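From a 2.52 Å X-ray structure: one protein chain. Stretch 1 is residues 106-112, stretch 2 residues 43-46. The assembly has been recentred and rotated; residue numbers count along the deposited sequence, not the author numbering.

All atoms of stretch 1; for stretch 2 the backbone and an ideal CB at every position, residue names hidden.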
ATOM      1  N   CYS A 106      11.479   2.013  11.707  1.00 56.13           N
ATOM      2  CA  CYS A 106      12.171   2.565  10.549  1.00 55.29           C
ATOM      3  C   CYS A 106      11.161   2.925   9.473  1.00 57.89           C
ATOM      4  O   CYS A 106      11.397   3.869   8.720  1.00 57.93           O
ATOM      5  CB  CYS A 106      13.242   1.608  10.036  1.00 56.21           C
ATOM      6  SG  CYS A 106      14.750   1.615  11.032  1.00 62.46           S
ATOM      7  N   ASP A 107      10.013   2.205   9.440  1.00 53.18           N
ATOM      8  CA  ASP A 107       8.919   2.448   8.491  1.00 51.20           C
ATOM      9  C   ASP A 107       8.091   3.651   8.938  1.00 54.91           C
ATOM     10  O   ASP A 107       7.525   4.339   8.091  1.00 53.53           O
ATOM     11  CB  ASP A 107       8.061   1.178   8.236  1.00 51.92           C
ATOM     12  CG  ASP A 107       8.638   0.181   7.215  1.00 65.75           C
ATOM     13  OD1 ASP A 107       9.799   0.372   6.761  1.00 70.71           O
ATOM     14  OD2 ASP A 107       7.948  -0.794   6.888  1.00 66.58           O
ATOM     15  N   MET A 108       8.076   3.941  10.260  1.00 51.97           N
ATOM     16  CA  MET A 108       7.386   5.089  10.876  1.00 51.19           C
ATOM     17  C   MET A 108       8.120   6.381  10.453  1.00 55.43           C
ATOM     18  O   MET A 108       7.485   7.396  10.162  1.00 54.50           O
ATOM     19  CB  MET A 108       7.395   4.938  12.408  1.00 54.35           C
ATOM     20  CG  MET A 108       6.165   5.476  13.108  1.00 57.46           C
ATOM     21  SD  MET A 108       5.763   4.617  14.681  1.00 62.65           S
ATOM     22  CE  MET A 108       6.993   5.322  15.795  1.00 60.84           C
ATOM     23  N   ILE A 109       9.469   6.313  10.381  1.00 53.09           N
ATOM     24  CA  ILE A 109      10.324   7.423   9.955  1.00 53.16           C
ATOM     25  C   ILE A 109      10.182   7.666   8.446  1.00 56.02           C
ATOM     26  O   ILE A 109       9.958   8.813   8.079  1.00 55.67           O
ATOM     27  CB  ILE A 109      11.798   7.259  10.425  1.00 57.72           C
ATOM     28  CG1 ILE A 109      11.866   7.167  11.969  1.00 58.99           C
ATOM     29  CG2 ILE A 109      12.684   8.409   9.904  1.00 59.02           C
ATOM     30  CD1 ILE A 109      13.092   6.594  12.538  1.00 65.03           C
ATOM     31  N   GLU A 110      10.291   6.630   7.573  1.00 52.60           N
ATOM     32  CA  GLU A 110      10.163   6.844   6.119  1.00 52.90           C
ATOM     33  C   GLU A 110       8.763   7.352   5.713  1.00 55.28           C
ATOM     34  O   GLU A 110       8.669   8.116   4.751  1.00 56.50           O
ATOM     35  CB  GLU A 110      10.614   5.641   5.267  1.00 55.20           C
ATOM     36  CG  GLU A 110       9.681   4.434   5.232  1.00 73.48           C
ATOM     37  CD  GLU A 110      10.307   3.105   4.822  1.00107.24           C
ATOM     38  OE1 GLU A 110      11.287   2.671   5.472  1.00109.18           O
ATOM     39  OE2 GLU A 110       9.771   2.463   3.890  1.00104.50           O
ATOM     40  N   VAL A 111       7.707   7.007   6.490  1.00 48.90           N
ATOM     41  CA  VAL A 111       6.329   7.480   6.280  1.00 46.29           C
ATOM     42  C   VAL A 111       6.256   8.965   6.616  1.00 48.21           C
ATOM     43  O   VAL A 111       5.819   9.761   5.781  1.00 49.42           O
ATOM     44  CB  VAL A 111       5.286   6.649   7.099  1.00 49.14           C
ATOM     45  CG1 VAL A 111       3.993   7.425   7.346  1.00 48.93           C
ATOM     46  CG2 VAL A 111       4.970   5.331   6.417  1.00 48.54           C
ATOM     47  N   LEU A 112       6.639   9.322   7.850  1.00 41.33           N
ATOM     48  CA  LEU A 112       6.629  10.686   8.338  1.00 40.14           C
ATOM     49  C   LEU A 112       7.532  11.594   7.517  1.00 43.45           C
ATOM     50  O   LEU A 112       7.132  12.726   7.281  1.00 43.28           O
ATOM     51  CB  LEU A 112       7.009  10.739   9.818  1.00 40.67           C
ATOM     52  CG  LEU A 112       5.897  10.521  10.828  1.00 44.44           C
ATOM     53  CD1 LEU A 112       6.454   9.908  12.114  1.00 45.00           C
ATOM     54  CD2 LEU A 112       5.145  11.842  11.111  1.00 43.37           C
ATOM     55  N   UNK A  43      14.532  -3.440   0.509  1.00 40.66           N
ATOM     56  CA  UNK A  43      13.699  -2.332   0.064  1.00 40.92           C
ATOM     57  C   UNK A  43      12.626  -1.942   1.053  1.00 47.31           C
ATOM     58  O   UNK A  43      12.438  -2.618   2.068  1.00 46.88           O
ATOM     59  CB  UNK A  43      13.044  -2.684  -1.273  1.00 40.92           C
ATOM     60  N   UNK A  44      11.923  -0.829   0.747  1.00 45.91           N
ATOM     61  CA  UNK A  44      10.878  -0.185   1.553  1.00 45.27           C
ATOM     62  C   UNK A  44       9.630  -1.037   1.716  1.00 49.22           C
ATOM     63  O   UNK A  44       9.121  -1.575   0.735  1.00 48.42           O
ATOM     64  CB  UNK A  44      10.490   1.154   0.923  1.00 45.27           C
ATOM     65  N   UNK A  45       9.081  -1.071   2.926  1.00 45.94           N
ATOM     66  CA  UNK A  45       7.839  -1.796   3.171  1.00 44.58           C
ATOM     67  C   UNK A  45       6.642  -1.048   2.620  1.00 47.44           C
ATOM     68  O   UNK A  45       5.513  -1.533   2.704  1.00 46.32           O
ATOM     69  CB  UNK A  45       7.653  -2.045   4.669  1.00 44.58           C
ATOM     70  N   UNK A  46       6.885   0.149   2.054  1.00 44.54           N
ATOM     71  CA  UNK A  46       5.857   1.054   1.529  1.00 58.23           C
ATOM     72  C   UNK A  46       6.040   1.369   0.034  1.00 87.26           C
ATOM     73  O   UNK A  46       6.441   2.469  -0.339  1.00 47.59           O
ATOM     74  CB  UNK A  46       5.866   2.358   2.330  1.00 58.23           C
TER

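Stretch 1 is a length of helix, held by i to i+4 bonds such as Val111 N to Asp107 O at 3.1 Å, and it offers stretch 2 three side chains within about one turn of each other: Asp107, Glu110 and Val111. Two carboxylates and one apolar branch set the terms.

Position 43 asks for little. Its CA-to-CB direction points away from the helix, and nothing of stretch 1 lies within 5.5 Å of the ideal CB, so the contact would tolerate almost any side chain. The backbone is very extended, with phi 175° and psi 173°, a conformation glycine reaches most easily. The residue is Gly43, which adds nothing to the contact.

Position 44 has phi/psi of -66/137, open to most residues. Its CB points sideways, yet the ideal CB lies only 3.3 Å from Glu110 OE2. A carboxylate so near favours a short donor: serine or threonine would fit, and a longer donor might too. The deposited Ser44 takes the t rotamer at 158° and donates from OG to Glu110 OE2 at 2.8 Å. The same OG accepts a hydrogen bond from N of position 46 at 2.9 Å, so one hydroxyl ties the loop to itself and to the helix.

Position 45 faces the helix and comes closest to it in backbone terms, its CA 6.9 Å from Asp107 CA. An ideal CB here would sit 2.6 Å from Asp107 OD2, a clash. The phi/psi of -75/-2 suits many residues, so the demand for glycine comes from space rather than from backbone angles. Gly45 meets it, and its CA rests 3.9 Å from Asp107 OD2. Its N is 3.7 Å from Glu110 OE2, a proximity without a hydrogen bond.

Position 46 also points toward the helix, but with room: the ideal CB is 4.2 Å from Glu110 OE2 and 5.1 Å from Val111 CG2. That gap can take a medium-sized side chain. Leucine, isoleucine or methionine could reach the valine, while a donor might instead answer the acids. Leu46 takes the apolar option, with chi1 at -65° (m) and chi2 at 115°, between wells. Its CD2 lies 3.4 Å and its CD1 3.7 Å from Val111 CG2; CD1 also lies 3.3 Å from Glu110 OE2 and 3.9 Å from Asp107 CG. It has the largest covered area of the four. The rule that emerges is economical: a short donor for the acid, no side chain where the backbone is nearest, and an apolar chain long enough to reach the valine.

Stretch 2 43-46: GSGL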
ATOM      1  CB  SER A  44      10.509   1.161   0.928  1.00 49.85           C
ATOM      2  OG  SER A  44       9.219   1.644   1.283  1.00 60.27           O
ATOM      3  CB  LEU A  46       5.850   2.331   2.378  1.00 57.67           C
ATOM      4  CG  LEU A  46       5.438   2.121   3.821  1.00 61.13           C
ATOM      5  CD1 LEU A  46       6.556   2.424   4.756  1.00 61.94           C
ATOM      6  CD2 LEU A  46       4.287   2.945   4.151  1.00 62.56           C
TER
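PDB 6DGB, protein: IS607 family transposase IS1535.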